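Iron-binding zinc finger CDGSH type domain-containing protein (Magnetospirillum magneticum, PDB 3TBN) binds two [2Fe-2S] clusters, one in each of its two CDGSH-type motifs, while its wider cellular role remains uncharacterised. Local coordinates at residues Lys72-Lys75 against Ala76-Leu79. Residues are numbered along the deposited sequence; the frame is centred on the assembly and turned at random.
Sequences KASK and APPL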
loop_
_atom_site.group_PDB
_atom_site.type_symbol
_atom_site.label_atom_id
_atom_site.label_comp_id
_atom_site.label_asym_id
_atom_site.label_seq_id
_atom_site.Cartn_x
_atom_site.Cartn_y
_atom_site.Cartn_z
ATOM N N LYS A 72 0.700 2.574 4.239
ATOM C CA LYS A 72 -0.685 2.124 4.062
ATOM C C LYS A 72 -1.735 3.149 4.501
ATOM O O LYS A 72 -2.927 2.844 4.530
ATOM C CB LYS A 72 -0.907 0.752 4.712
ATOM C CG LYS A 72 0.166 -0.278 4.342
ATOM C CD LYS A 72 0.467 -0.298 2.844
ATOM C CE LYS A 72 1.516 -1.347 2.492
ATOM N NZ LYS A 72 1.875 -1.310 1.044
ATOM N N ALA A 73 -1.295 4.374 4.778
ATOM C CA ALA A 73 -2.195 5.432 5.227
ATOM C C ALA A 73 -2.425 6.540 4.190
ATOM O O ALA A 73 -3.106 7.516 4.481
ATOM C CB ALA A 73 -1.684 6.030 6.531
ATOM N N SER A 74 -1.879 6.403 2.985
ATOM C CA SER A 74 -2.115 7.405 1.955
ATOM C C SER A 74 -3.604 7.675 1.785
ATOM O O SER A 74 -4.421 6.753 1.820
ATOM C CB SER A 74 -1.547 6.946 0.622
ATOM O OG SER A 74 -1.888 7.883 -0.382
ATOM N N LYS A 75 -3.953 8.940 1.578
ATOM C CA LYS A 75 -5.328 9.304 1.266
ATOM C C LYS A 75 -5.626 9.160 -0.227
ATOM O O LYS A 75 -6.758 9.366 -0.659
ATOM C CB LYS A 75 -5.625 10.734 1.729
ATOM C CG LYS A 75 -5.908 10.863 3.222
ATOM C CD LYS A 75 -4.640 10.820 4.053
ATOM C CE LYS A 75 -4.835 11.493 5.410
ATOM N NZ LYS A 75 -5.629 10.673 6.365
ATOM N N ALA A 76 -4.603 8.812 -1.006
ATOM C CA ALA A 76 -4.745 8.604 -2.444
ATOM C C ALA A 76 -4.127 7.261 -2.826
ATOM O O ALA A 76 -3.237 7.190 -3.672
ATOM C CB ALA A 76 -4.076 9.734 -3.206
ATOM N N PRO A 77 -4.593 6.178 -2.192
ATOM C CA PRO A 77 -4.002 4.872 -2.494
ATOM C C PRO A 77 -4.152 4.543 -3.977
ATOM O O PRO A 77 -5.149 4.932 -4.587
ATOM C CB PRO A 77 -4.816 3.908 -1.622
ATOM C CG PRO A 77 -6.105 4.620 -1.359
ATOM C CD PRO A 77 -5.756 6.072 -1.294
ATOM N N PRO A 78 -3.195 3.800 -4.551
ATOM C CA PRO A 78 -2.082 3.102 -3.901
ATOM C C PRO A 78 -0.774 3.886 -3.832
ATOM O O PRO A 78 0.243 3.312 -3.454
ATOM C CB PRO A 78 -1.885 1.903 -4.819
ATOM C CG PRO A 78 -2.163 2.467 -6.179
ATOM C CD PRO A 78 -3.298 3.439 -5.977
ATOM N N LEU A 79 -0.789 5.158 -4.220
ATOM C CA LEU A 79 0.442 5.932 -4.325
ATOM C C LEU A 79 0.692 6.760 -3.071
ATOM O O LEU A 79 -0.241 7.171 -2.384
ATOM C CB LEU A 79 0.388 6.841 -5.557
ATOM C CG LEU A 79 0.179 6.110 -6.883
ATOM C CD1 LEU A 79 0.163 7.108 -8.027
ATOM C CD2 LEU A 79 1.249 5.050 -7.109
#
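Ser74 and Leu79 close this loop: the hydroxyl OG of Ser74 gives its proton to the carbonyl O of Leu79 at 2.7 Å, approaching almost head-on to the carbonyl (C=O...OG angle 166°). The same oxygen receives the backbone N-H of Ala76, two residues on, which makes an ST turn, with N to OG at 2.9 Å and an angle of 156° at the hydrogen. One hydroxyl thus works as donor and acceptor at once, and the two bonds fix its rotation. What puts it there is the first torsion of Ser74, which holds OG anti to the backbone N (chi1 175°) and beside its own carbonyl carbon, inside the curve of the chain. Pro77 packs against the start of the turn with its ring: Pro77 CD lies 3.3 Å from Lys75 C and 3.5 Å from Ser74 O. Beyond it the chain reverses through a type VIa beta turn with a cis peptide between Pro77 and Pro78, closed by Leu79 N to Ala76 O at 3.2 Å, bringing the Leu79 carbonyl round to the serine. Lys75 turns outward; its side chain, bent at chi2 and chi4, leads away from the turn and touches Thr83, while its backbone N is held by the carboxylate of Asp81. With an alanine at Ser74, the Leu79 carbonyl and the Ala76 N-H would probably both lose this partner, and the turn would be less firmly tied. Ser74 also touches the [2Fe-2S] cluster, as well as Cys69 and Asp81 of the same pocket. This ST turn lies between Cys69/Cys71 and the Cys80-to-His84 segment, in the cluster-binding loop of a CDGSH iron-sulfur domain, whose cluster is held by three cysteines and one histidine.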